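Local coordinates for protein acetyl xylan esterase (PDB 5BN1) that removes acetyl side groups from the xylose units of xylan and xylo-oligosaccharides, working as a serine esterase of the GDSL (SGNH hydrolase) family, at residues S62-V66 and R67-A71; I87-G90 and I91-W95. The protein carries 1 engineered substitution. All blocks are in the same frame, centred on the assembly; numbering follows the deposited sequence.

Contact 1: residues S62-V66 and R67-A71; sequences SGNTV and RDLKA
T65 and D68 form a capping box at the start of helix 66-78. Its stronger half runs from T65 N to D68 OD2, 3.0 Å and nearly straight at 168°, and meets the carboxylate oxygen on its anti lone pair, the one facing away from OD1. The return half, D68 N to T65 OG1 at 3.4 Å, is weak, and OG1 takes a second weak, more bent bond from R67 N at 3.2 Å. OG1 can face these first-turn amides because it stands between the T65 backbone N and carbonyl carbon (chi1 65°), which turns CG2 away from the carbonyl. It thus partly serves N-H groups that have no preceding turn to bond to. Regular helix bonds follow, L69 N to T65 O and K70 N to V66 O at 2.9 Å.

A water extends the polar network upstream by reaching both G63 O and D68 OD2, so OD2 serves the T65 amide and the water together. G63, with its positive phi, is inferred to be an oxyanion-hole residue of the SGNH site; the water links its carbonyl to the capping carboxylate. R67 turns outward from the box, and its guanidinium group forms a salt bridge with E112.

The N64 side chain lies against the CB of D68, its amide plane 34° from the carboxylate plane, with N64 CG 3.4 Å from D68 CB. V66 directs its side chain away from this turn, onto Y113, T116 and L120 of helix 110-124. L69 packs on I89 and passes close to the T65 carbonyl, its CG 3.6 Å from T65 O.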
loop_
_atom_site.group_PDB
_atom_site.type_symbol
_atom_site.label_atom_id
_atom_site.label_comp_id
_atom_site.label_asym_id
_atom_site.label_seq_id
_atom_site.Cartn_x
_atom_site.Cartn_y
_atom_site.Cartn_z
ATOM N N SER A 62 -17.547 -16.534 0.386
ATOM C CA SER A 62 -17.418 -16.555 -1.041
ATOM C C SER A 62 -16.837 -17.859 -1.551
ATOM O O SER A 62 -15.865 -18.363 -0.983
ATOM C CB SER A 62 -16.455 -15.380 -1.429
ATOM O OG SER A 62 -16.371 -15.345 -2.850
ATOM N N GLY A 63 -17.421 -18.374 -2.641
ATOM C CA GLY A 63 -17.040 -19.592 -3.293
ATOM C C GLY A 63 -17.690 -20.870 -2.836
ATOM O O GLY A 63 -17.441 -21.894 -3.449
ATOM N N ASN A 64 -18.357 -20.788 -1.707
ATOM C CA ASN A 64 -18.848 -22.079 -1.121
ATOM C C ASN A 64 -19.945 -22.758 -1.942
ATOM O O ASN A 64 -20.791 -22.157 -2.568
ATOM C CB ASN A 64 -19.401 -21.838 0.286
ATOM C CG ASN A 64 -18.429 -21.824 1.382
ATOM O OD1 ASN A 64 -17.141 -21.803 1.221
ATOM N ND2 ASN A 64 -18.992 -21.987 2.498
ATOM N N THR A 65 -19.858 -24.091 -1.882
ATOM C CA THR A 65 -20.908 -25.005 -2.313
ATOM C C THR A 65 -21.490 -25.590 -1.008
ATOM O O THR A 65 -21.038 -25.364 0.090
ATOM C CB THR A 65 -20.342 -26.104 -3.128
ATOM O OG1 THR A 65 -19.462 -26.907 -2.281
ATOM C CG2 THR A 65 -19.556 -25.653 -4.335
ATOM N N VAL A 66 -22.480 -26.442 -1.202
ATOM C CA VAL A 66 -23.071 -27.082 0.015
ATOM C C VAL A 66 -22.062 -28.051 0.651
ATOM O O VAL A 66 -22.130 -28.318 1.852
ATOM C CB VAL A 66 -24.412 -27.754 -0.323
ATOM C CG1 VAL A 66 -24.238 -29.085 -1.071
ATOM C CG2 VAL A 66 -25.203 -27.985 0.967
ATOM N N ARG A 67 -21.106 -28.541 -0.112
ATOM C CA ARG A 67 -20.078 -29.416 0.391
ATOM C C ARG A 67 -19.215 -28.610 1.384
ATOM O O ARG A 67 -18.825 -29.044 2.493
ATOM C CB ARG A 67 -19.251 -29.927 -0.716
ATOM C CG ARG A 67 -18.129 -30.866 -0.259
ATOM C CD ARG A 67 -17.196 -31.214 -1.432
ATOM N NE ARG A 67 -17.848 -31.822 -2.604
ATOM C CZ ARG A 67 -17.474 -31.720 -3.864
ATOM N NH1 ARG A 67 -16.434 -30.885 -4.221
ATOM N NH2 ARG A 67 -18.085 -32.356 -4.804
ATOM N N ASP A 68 -18.909 -27.317 1.056
ATOM C CA ASP A 68 -18.214 -26.505 1.978
ATOM C C ASP A 68 -19.033 -26.152 3.201
ATOM O O ASP A 68 -18.471 -26.029 4.316
ATOM C CB ASP A 68 -17.776 -25.203 1.283
ATOM C CG ASP A 68 -16.890 -25.461 0.109
ATOM O OD1 ASP A 68 -15.799 -26.104 0.284
ATOM O OD2 ASP A 68 -17.157 -24.987 -1.025
ATOM N N LEU A 69 -20.313 -25.908 3.033
ATOM C CA LEU A 69 -21.199 -25.704 4.204
ATOM C C LEU A 69 -21.131 -26.846 5.177
ATOM O O LEU A 69 -20.943 -26.649 6.337
ATOM C CB LEU A 69 -22.618 -25.456 3.816
ATOM C CG LEU A 69 -22.953 -24.256 2.964
ATOM C CD1 LEU A 69 -24.414 -23.912 2.988
ATOM C CD2 LEU A 69 -22.211 -23.011 3.347
ATOM N N LYS A 70 -21.177 -28.048 4.623
ATOM C CA LYS A 70 -21.116 -29.228 5.524
ATOM C C LYS A 70 -19.862 -29.252 6.307
ATOM O O LYS A 70 -19.867 -29.574 7.492
ATOM C CB LYS A 70 -21.281 -30.515 4.729
ATOM C CG LYS A 70 -21.112 -31.789 5.622
ATOM C CD LYS A 70 -21.300 -32.954 4.704
ATOM C CE LYS A 70 -21.153 -34.284 5.441
ATOM N NZ LYS A 70 -21.003 -35.379 4.405
ATOM N N ALA A 71 -18.725 -28.899 5.684
ATOM C CA ALA A 71 -17.443 -29.025 6.341
ATOM C C ALA A 71 -17.319 -28.065 7.517
ATOM O O ALA A 71 -16.510 -28.310 8.439
ATOM C CB ALA A 71 -16.324 -28.845 5.315
HETATM O O HOH W 1 -15.134 -23.696 -2.606
#

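Contact 2: residues I87-G90 and I91-W95; sequences IMIG and INDVW
One direct hydrogen bond spans the turn from G90 to V94: V94 N donates to G90 O at 3.2 Å. It closes the first turn of helix 91-99, for which G90 is the N-cap residue. Having no side chain, G90 offers no capping group of its own; it sits at phi 133°, where any side-chain carbon would collide with the I89 carbonyl oxygen. A water takes part of the capping role, accepting from G90 N and N92 N, each at 3.0 Å, and so linking the loop amide to the first turn.

The carboxylate of D93 folds back over G90, and this approach is packing: OD1 comes to 3.1 Å from G90 CA, while the nearby G90 N-H points wrongly for a bond. CG lies beside the D93 backbone N (chi1 -51°), which swings the group toward the strand side of the turn. Its other oxygen, OD2, accepts from V66 N, in the loop-helix junction that follows strand 55-58.

Topologically, the turn leads from the C-terminal end of strand 84-88, the middle strand of the parallel sheet, into helix 91-99. This is where an SGNH hydrolase carries its active-site asparagine, and N92 is inferred to stabilise the transition state. N92 ND2 donates to N64 O and OD1 accepts from R96, two bonds that would hold the amide from both ends.

Among the packing contacts, V94 lays CG2 3.4 Å from G90 O and reaches T150, M151 and Y154 on helix 146-165. At the far end of the turn, the W95 ring stacks on W190 of a second subunit.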
loop_
_atom_site.group_PDB
_atom_site.type_symbol
_atom_site.label_atom_id
_atom_site.label_comp_id
_atom_site.label_asym_id
_atom_site.label_seq_id
_atom_site.Cartn_x
_atom_site.Cartn_y
_atom_site.Cartn_z
ATOM N N ILE A 87 -30.436 -20.327 4.831
ATOM C CA ILE A 87 -29.476 -20.976 3.929
ATOM C C ILE A 87 -29.786 -20.534 2.516
ATOM O O ILE A 87 -30.873 -20.685 1.986
ATOM C CB ILE A 87 -29.538 -22.541 3.989
ATOM C CG1 ILE A 87 -29.431 -22.936 5.460
ATOM C CG2 ILE A 87 -28.497 -23.137 3.070
ATOM C CD1 ILE A 87 -29.879 -24.415 5.631
ATOM N N MET A 88 -28.734 -20.053 1.781
ATOM C CA MET A 88 -28.811 -19.818 0.327
ATOM C C MET A 88 -27.527 -20.341 -0.272
ATOM O O MET A 88 -26.434 -19.807 -0.207
ATOM C CB MET A 88 -29.005 -18.341 -0.103
ATOM C CG MET A 88 -29.213 -18.239 -1.587
ATOM S SD MET A 88 -29.945 -16.700 -2.179
ATOM C CE MET A 88 -28.857 -15.528 -1.411
ATOM N N ILE A 89 -27.701 -21.550 -0.881
ATOM C CA ILE A 89 -26.557 -22.285 -1.443
ATOM C C ILE A 89 -26.995 -23.043 -2.671
ATOM O O ILE A 89 -28.177 -23.385 -2.874
ATOM C CB ILE A 89 -25.928 -23.215 -0.408
ATOM C CG1 ILE A 89 -24.463 -23.588 -0.711
ATOM C CG2 ILE A 89 -26.870 -24.465 -0.192
ATOM C CD1 ILE A 89 -23.494 -22.424 -0.421
ATOM N N GLY A 90 -26.051 -23.199 -3.602
ATOM C CA GLY A 90 -26.292 -23.885 -4.920
ATOM C C GLY A 90 -25.760 -23.161 -6.117
ATOM O O GLY A 90 -25.529 -23.767 -7.126
ATOM N N ILE A 91 -25.587 -21.818 -6.026
ATOM C CA ILE A 91 -25.036 -21.138 -7.168
ATOM C C ILE A 91 -23.708 -21.717 -7.625
ATOM O O ILE A 91 -23.527 -21.959 -8.812
ATOM C CB ILE A 91 -24.916 -19.637 -6.906
ATOM C CG1 ILE A 91 -26.288 -18.987 -6.910
ATOM C CG2 ILE A 91 -24.049 -18.954 -8.008
ATOM C CD1 ILE A 91 -26.362 -17.544 -6.440
ATOM N N ASN A 92 -22.780 -21.964 -6.705
ATOM C CA ASN A 92 -21.461 -22.438 -7.045
ATOM C C ASN A 92 -21.500 -23.930 -7.429
ATOM O O ASN A 92 -20.812 -24.377 -8.327
ATOM C CB ASN A 92 -20.485 -22.178 -5.990
ATOM C CG ASN A 92 -20.227 -20.693 -5.847
ATOM O OD1 ASN A 92 -19.879 -20.051 -6.870
ATOM N ND2 ASN A 92 -20.265 -20.182 -4.703
ATOM N N ASP A 93 -22.370 -24.681 -6.716
ATOM C CA ASP A 93 -22.590 -26.094 -6.993
ATOM C C ASP A 93 -22.874 -26.309 -8.452
ATOM O O ASP A 93 -22.409 -27.293 -9.068
ATOM C CB ASP A 93 -23.718 -26.581 -6.117
ATOM C CG ASP A 93 -23.550 -26.243 -4.666
ATOM O OD1 ASP A 93 -23.471 -24.997 -4.296
ATOM O OD2 ASP A 93 -23.477 -27.125 -3.761
ATOM N N VAL A 94 -23.674 -25.438 -9.054
ATOM C CA VAL A 94 -24.054 -25.369 -10.415
ATOM C C VAL A 94 -22.942 -24.723 -11.260
ATOM O O VAL A 94 -22.574 -25.224 -12.305
ATOM C CB VAL A 94 -25.384 -24.658 -10.588
ATOM C CG1 VAL A 94 -25.717 -24.473 -12.010
ATOM C CG2 VAL A 94 -26.502 -25.466 -9.866
ATOM N N TRP A 95 -22.577 -23.506 -10.877
ATOM C CA TRP A 95 -21.707 -22.676 -11.761
ATOM C C TRP A 95 -20.458 -23.409 -12.159
ATOM O O TRP A 95 -20.056 -23.311 -13.310
ATOM C CB TRP A 95 -21.381 -21.381 -11.056
ATOM C CG TRP A 95 -21.006 -20.218 -11.945
ATOM C CD1 TRP A 95 -21.086 -20.128 -13.294
ATOM C CD2 TRP A 95 -20.766 -18.884 -11.456
ATOM N NE1 TRP A 95 -20.764 -18.834 -13.712
ATOM C CE2 TRP A 95 -20.576 -18.058 -12.596
ATOM C CE3 TRP A 95 -20.592 -18.373 -10.197
ATOM C CZ2 TRP A 95 -20.349 -16.666 -12.436
ATOM C CZ3 TRP A 95 -20.297 -17.032 -10.044
ATOM C CH2 TRP A 95 -20.191 -16.216 -11.188
HETATM O O HOH W 2 -23.349 -21.879 -3.755
#

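Overall arrangement
Contact 1 precedes contact 2 along the chain, and both stand where a strand of the parallel sheet gives way to a helix: contact 1 in the loop after strand 55-58 and at the start of helix 66-78, contact 2 between strand 84-88 and helix 91-99. Strand 8-13 lies between the two strands in the sheet. The contact centres are 9 Å apart, and the two turns are hydrogen-bonded to each other, backbone of 62-66 to side chains of 91-95. The inferred transition-state stabilisers G63 and N92 lie close together, and the N92 side chain is about 5 Å from that of the inferred nucleophile S15, consistent with a shared oxyanion hole.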